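Local atomic coordinates of DNA repair protein RAD7 (Saccharomyces cerevisiae, PDB entry 5ZB2), a protein that promotes global genome nucleotide excision repair of nontranscribed DNA as a component of the global genome repair complex, and binds Elc1. Residues A[67-75]-A[94-102]. Residues are numbered along the deposited sequence; the frame is centred on the assembly and turned at random.
Sequences TLQLFLKTD and TLAIFSPHL. With 9FO (3,6,9,12,15,18,21,24,27,30,33,36,39,42,45,48,51,54,57-nonadecaoxanonapentacontane-1,59-diol), chain K.
Lys73 and Phe98 hold the two segments together through backbone and side chain at once. The amide N of Lys73 donates to the carbonyl O of Phe98 (2.9 Å); the N-H...O angle of 144° shows a bent bond, with the donor tilted 17° from the carbonyl plane. Alongside it, the lysine chain folds at chi2 and chi3 (both -54°), which brings CD of Lys73 to 3.5 Å from CD1 of Phe98. The aliphatic part thus packs obliquely on the ring, while NZ turns to a salt bridge with Asp28 and to a water that also donates to the carbonyl O of Ile97. One ring face is covered by CG2 of the adjacent Ile97.

Leu72 uses both methyls against helix 89-98. CD2 of Leu72 sits 3.9 Å from CA of Leu95 and also touches CB of Phe98; CD1 of Leu72 meets CG2 of Thr94 at 4.0 Å, the two side chains crossing nearly perpendicularly. Beside this, CD1 of Leu68 approaches CD1 of Leu95 (4.3 Å), a looser apolar contact.

The polar flank relies on water. One molecule receives the amide N-H of Thr74, donates to the carbonyl O of Phe71 and hydrogen-bonds OG of Ser99 and OG1 of Thr74, four partners, which link the backbone of Phe71 and Thr74 to the hydroxyl of Ser99. Another links the carbonyl O of Thr74 to the amide N of His101.

A polyethylene glycol chain, probably from the crystallisation liquor, passes beside the ring, its CAX 3.8 Å from CZ of Phe98. In this leucine-rich-repeat domain, the contact joins the loop before strand 78-81 to the last turns of helix 89-98 and the type I turn that follows: Phe35 of helix 8-41 packs on Leu72 and Lys73, while Leu79 of strand 78-81 backs Leu95.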
loop_
_atom_site.group_PDB
_atom_site.type_symbol
_atom_site.label_atom_id
_atom_site.label_comp_id
_atom_site.label_asym_id
_atom_site.label_seq_id
_atom_site.Cartn_x
_atom_site.Cartn_y
_atom_site.Cartn_z
ATOM N N THR A 67 -2.305 -14.387 -6.281
ATOM C CA THR A 67 -3.455 -15.274 -6.158
ATOM C C THR A 67 -4.464 -14.780 -5.132
ATOM O O THR A 67 -5.630 -15.192 -5.179
ATOM C CB THR A 67 -2.993 -16.685 -5.784
ATOM O OG1 THR A 67 -2.203 -16.635 -4.591
ATOM C CG2 THR A 67 -2.168 -17.286 -6.903
ATOM N N LEU A 68 -4.043 -13.914 -4.207
ATOM C CA LEU A 68 -4.970 -13.339 -3.238
ATOM C C LEU A 68 -6.188 -12.725 -3.913
ATOM O O LEU A 68 -7.263 -12.649 -3.307
ATOM C CB LEU A 68 -4.250 -12.280 -2.399
ATOM C CG LEU A 68 -5.109 -11.464 -1.428
ATOM C CD1 LEU A 68 -5.704 -12.366 -0.355
ATOM C CD2 LEU A 68 -4.285 -10.347 -0.806
ATOM N N GLN A 69 -6.039 -12.278 -5.160
ATOM C CA GLN A 69 -7.125 -11.590 -5.845
ATOM C C GLN A 69 -8.308 -12.504 -6.119
ATOM O O GLN A 69 -9.410 -12.004 -6.373
ATOM C CB GLN A 69 -6.606 -10.986 -7.151
ATOM C CG GLN A 69 -5.580 -9.886 -6.929
ATOM C CD GLN A 69 -5.025 -9.340 -8.222
ATOM O OE1 GLN A 69 -5.373 -8.238 -8.647
ATOM N NE2 GLN A 69 -4.161 -10.113 -8.861
ATOM N N LEU A 70 -8.108 -13.823 -6.068
ATOM C CA LEU A 70 -9.212 -14.767 -6.209
ATOM C C LEU A 70 -10.226 -14.643 -5.076
ATOM O O LEU A 70 -11.379 -15.064 -5.236
ATOM C CB LEU A 70 -8.661 -16.197 -6.253
ATOM C CG LEU A 70 -7.657 -16.481 -7.376
ATOM C CD1 LEU A 70 -6.828 -17.725 -7.078
ATOM C CD2 LEU A 70 -8.382 -16.627 -8.704
ATOM N N PHE A 71 -9.827 -14.073 -3.941
ATOM C CA PHE A 71 -10.653 -14.047 -2.743
ATOM C C PHE A 71 -11.229 -12.667 -2.445
ATOM O O PHE A 71 -11.788 -12.463 -1.363
ATOM C CB PHE A 71 -9.833 -14.532 -1.544
ATOM C CG PHE A 71 -9.210 -15.880 -1.742
ATOM C CD1 PHE A 71 -7.977 -16.005 -2.359
ATOM C CD2 PHE A 71 -9.856 -17.026 -1.311
ATOM C CE1 PHE A 71 -7.403 -17.246 -2.543
ATOM C CE2 PHE A 71 -9.284 -18.269 -1.492
ATOM C CZ PHE A 71 -8.059 -18.379 -2.107
ATOM N N LEU A 72 -11.116 -11.720 -3.372
ATOM C CA LEU A 72 -11.504 -10.341 -3.111
ATOM C C LEU A 72 -12.912 -10.054 -3.620
ATOM O O LEU A 72 -13.365 -10.618 -4.620
ATOM C CB LEU A 72 -10.513 -9.367 -3.756
ATOM C CG LEU A 72 -9.067 -9.423 -3.254
ATOM C CD1 LEU A 72 -8.215 -8.389 -3.979
ATOM C CD2 LEU A 72 -8.983 -9.212 -1.751
ATOM N N LYS A 73 -13.599 -9.155 -2.915
ATOM C CA LYS A 73 -14.955 -8.729 -3.258
ATOM C C LYS A 73 -15.910 -9.923 -3.348
ATOM O O LYS A 73 -16.579 -10.148 -4.358
ATOM C CB LYS A 73 -14.954 -7.923 -4.561
ATOM C CG LYS A 73 -14.306 -6.541 -4.456
ATOM C CD LYS A 73 -14.900 -5.688 -3.331
ATOM C CE LYS A 73 -16.415 -5.559 -3.430
ATOM N NZ LYS A 73 -16.983 -4.801 -2.276
ATOM N N THR A 74 -15.963 -10.685 -2.259
ATOM C CA THR A 74 -16.939 -11.750 -2.080
ATOM C C THR A 74 -17.776 -11.447 -0.843
ATOM O O THR A 74 -17.450 -10.563 -0.048
ATOM C CB THR A 74 -16.263 -13.121 -1.936
ATOM O OG1 THR A 74 -15.723 -13.260 -0.615
ATOM C CG2 THR A 74 -15.142 -13.287 -2.958
ATOM N N ASP A 75 -18.872 -12.187 -0.685
ATOM C CA ASP A 75 -19.698 -12.086 0.511
ATOM C C ASP A 75 -19.318 -13.120 1.566
ATOM O O ASP A 75 -20.129 -13.427 2.446
ATOM C CB ASP A 75 -21.182 -12.210 0.147
ATOM C CG ASP A 75 -21.512 -13.521 -0.534
ATOM O OD1 ASP A 75 -20.653 -14.039 -1.272
ATOM O OD2 ASP A 75 -22.636 -14.031 -0.335
ATOM N N THR A 94 -5.158 -4.817 1.423
ATOM C CA THR A 94 -6.128 -4.923 0.336
ATOM C C THR A 94 -7.250 -5.888 0.701
ATOM O O THR A 94 -8.427 -5.616 0.432
ATOM C CB THR A 94 -5.436 -5.368 -0.957
ATOM O OG1 THR A 94 -4.366 -4.467 -1.272
ATOM C CG2 THR A 94 -6.422 -5.395 -2.118
ATOM N N LEU A 95 -6.903 -7.019 1.320
ATOM C CA LEU A 95 -7.918 -7.956 1.790
ATOM C C LEU A 95 -8.934 -7.253 2.685
ATOM O O LEU A 95 -10.148 -7.390 2.498
ATOM C CB LEU A 95 -7.245 -9.111 2.537
ATOM C CG LEU A 95 -8.174 -10.141 3.186
ATOM C CD1 LEU A 95 -8.913 -10.937 2.118
ATOM C CD2 LEU A 95 -7.391 -11.059 4.111
ATOM N N ALA A 96 -8.451 -6.483 3.661
ATOM C CA ALA A 96 -9.357 -5.790 4.570
ATOM C C ALA A 96 -10.256 -4.814 3.820
ATOM O O ALA A 96 -11.443 -4.682 4.139
ATOM C CB ALA A 96 -8.564 -5.056 5.651
ATOM N N ILE A 97 -9.709 -4.117 2.822
ATOM C CA ILE A 97 -10.499 -3.130 2.091
ATOM C C ILE A 97 -11.601 -3.812 1.288
ATOM O O ILE A 97 -12.722 -3.297 1.192
ATOM C CB ILE A 97 -9.578 -2.279 1.194
ATOM C CG1 ILE A 97 -8.673 -1.383 2.049
ATOM C CG2 ILE A 97 -10.379 -1.437 0.205
ATOM C CD1 ILE A 97 -9.406 -0.374 2.920
ATOM N N PHE A 98 -11.313 -4.982 0.714
ATOM C CA PHE A 98 -12.203 -5.616 -0.251
ATOM C C PHE A 98 -12.944 -6.830 0.309
ATOM O O PHE A 98 -13.493 -7.619 -0.468
ATOM C CB PHE A 98 -11.410 -6.021 -1.496
ATOM C CG PHE A 98 -11.037 -4.868 -2.390
ATOM C CD1 PHE A 98 -11.970 -3.905 -2.735
ATOM C CD2 PHE A 98 -9.752 -4.758 -2.900
ATOM C CE1 PHE A 98 -11.630 -2.854 -3.565
ATOM C CE2 PHE A 98 -9.408 -3.707 -3.727
ATOM C CZ PHE A 98 -10.347 -2.756 -4.059
ATOM N N SER A 99 -12.996 -6.997 1.632
ATOM C CA SER A 99 -13.719 -8.114 2.248
ATOM C C SER A 99 -14.481 -7.627 3.473
ATOM O O SER A 99 -14.333 -8.167 4.573
ATOM C CB SER A 99 -12.760 -9.246 2.620
ATOM O OG SER A 99 -12.153 -9.797 1.469
ATOM N N PRO A 100 -15.338 -6.618 3.307
ATOM C CA PRO A 100 -15.980 -6.004 4.480
ATOM C C PRO A 100 -16.931 -6.928 5.228
ATOM O O PRO A 100 -17.275 -6.627 6.378
ATOM C CB PRO A 100 -16.728 -4.804 3.881
ATOM C CG PRO A 100 -16.979 -5.190 2.458
ATOM C CD PRO A 100 -15.795 -6.015 2.042
ATOM N N HIS A 101 -17.367 -8.034 4.631
ATOM C CA HIS A 101 -18.346 -8.908 5.267
ATOM C C HIS A 101 -17.716 -9.920 6.218
ATOM O O HIS A 101 -18.429 -10.781 6.740
ATOM C CB HIS A 101 -19.161 -9.644 4.201
ATOM C CG HIS A 101 -19.847 -8.731 3.233
ATOM N ND1 HIS A 101 -21.088 -8.185 3.478
ATOM C CD2 HIS A 101 -19.461 -8.262 2.022
ATOM C CE1 HIS A 101 -21.438 -7.421 2.458
ATOM N NE2 HIS A 101 -20.469 -7.451 1.562
ATOM N N LEU A 102 -16.410 -9.835 6.465
ATOM C CA LEU A 102 -15.738 -10.842 7.274
ATOM C C LEU A 102 -16.093 -10.694 8.748
ATOM O O LEU A 102 -16.131 -9.587 9.294
ATOM C CB LEU A 102 -14.221 -10.747 7.097
ATOM C CG LEU A 102 -13.641 -11.269 5.780
ATOM C CD1 LEU A 102 -12.156 -10.951 5.693
ATOM C CD2 LEU A 102 -13.870 -12.766 5.630
HETATM O OAA 9FO K . -7.955 8.468 2.222
HETATM C CAB 9FO K . -8.300 7.413 1.369
HETATM C CAC 9FO K . -8.105 7.844 -0.084
HETATM O OAD 9FO K . -8.838 7.011 -0.936
HETATM C CAE 9FO K . -8.280 5.749 -1.152
HETATM C CAF 9FO K . -9.340 4.824 -1.749
HETATM O OAG 9FO K . -9.067 3.503 -1.384
HETATM C CAH 9FO K . -9.463 3.173 -0.083
HETATM C CAI 9FO K . -8.384 2.299 0.541
HETATM O OAJ 9FO K . -7.396 3.135 1.067
HETATM C CAK 9FO K . -6.089 2.665 0.906
HETATM C CAL 9FO K . -5.110 3.802 1.182
HETATM O OAM 9FO K . -4.117 3.817 0.196
HETATM C CAN 9FO K . -3.714 5.099 -0.183
HETATM C CAO 9FO K . -4.739 5.681 -1.144
HETATM O OAP 9FO K . -4.125 5.971 -2.368
HETATM C CAQ 9FO K . -5.025 6.306 -3.381
HETATM C CAR 9FO K . -5.647 5.030 -3.934
HETATM O OAS 9FO K . -6.270 5.286 -5.156
HETATM C CAT 9FO K . -7.428 4.528 -5.372
HETATM C CAU 9FO K . -7.105 3.036 -5.461
HETATM O OAV 9FO K . -7.846 2.347 -4.497
HETATM C CAW 9FO K . -7.515 0.993 -4.379
HETATM C CAX 9FO K . -8.318 0.375 -3.235
HETATM O OAY 9FO K . -7.525 0.271 -2.086
HETATM C CAZ 9FO K . -6.610 -0.790 -2.092
HETATM C CBA 9FO K . -6.015 -0.950 -0.697
HETATM O OBB 9FO K . -4.619 -0.886 -0.745
HETATM C CBC 9FO K . -4.063 0.376 -0.506
HETATM C CBD 9FO K . -2.553 0.217 -0.358
HETATM O OBE 9FO K . -1.974 0.169 -1.627
HETATM C CBF 9FO K . -1.000 -0.822 -1.746
HETATM C CBG 9FO K . -0.361 -0.740 -3.128
HETATM O OBH 9FO K . -1.209 -0.020 -3.984
HETATM C CBI 9FO K . -1.082 -0.341 -5.342
HETATM C CBJ 9FO K . -2.365 0.027 -6.084
HETATM O OBK 9FO K . -2.668 -0.996 -6.995
HETATM C CBL 9FO K . -4.018 -1.370 -7.052
HETATM C CBM 9FO K . -4.118 -2.793 -7.593
HETATM O OBN 9FO K . -5.422 -3.267 -7.425
HETATM C CBO 9FO K . -5.638 -3.985 -6.244
HETATM C CBP 9FO K . -5.147 -5.426 -6.394
HETATM O OBQ 9FO K . -4.794 -5.893 -5.123
HETATM C CBR 9FO K . -3.823 -6.900 -5.076
HETATM C CBS 9FO K . -3.142 -6.799 -3.715
HETATM O OBT 9FO K . -1.757 -6.869 -3.892
HETATM C CBU 9FO K . -1.014 -6.139 -2.957
HETATM C CBV 9FO K . 0.364 -5.859 -3.541
HETATM O OBW 9FO K . 0.295 -4.688 -4.301
HETATM C CBX 9FO K . 1.495 -4.347 -4.934
HETATM C CBY 9FO K . 1.224 -3.319 -6.030
HETATM O OBZ 9FO K . 0.106 -3.698 -6.782
HETATM C CCA 9FO K . 0.332 -3.699 -8.165
HETATM C CCB 9FO K . -1.006 -3.762 -8.898
HETATM O OCC 9FO K . -1.435 -5.077 -9.115
HETATM C CCD 9FO K . -1.703 -5.848 -7.979
HETATM C CCE 9FO K . -0.448 -6.656 -7.658
HETATM O OCF 9FO K . -0.754 -8.009 -7.481
HETATM C CCG 9FO K . 0.243 -8.742 -6.823
HETATM C CCH 9FO K . 1.621 -8.462 -7.426
HETATM O OCI 9FO K . 2.486 -9.526 -7.143
HETATM O O HOH W 1 -13.939 -11.358 -0.325
HETATM O O HOH W 2 -14.936 -3.507 -0.396
HETATM O O HOH W 3 -16.433 -10.355 2.503
#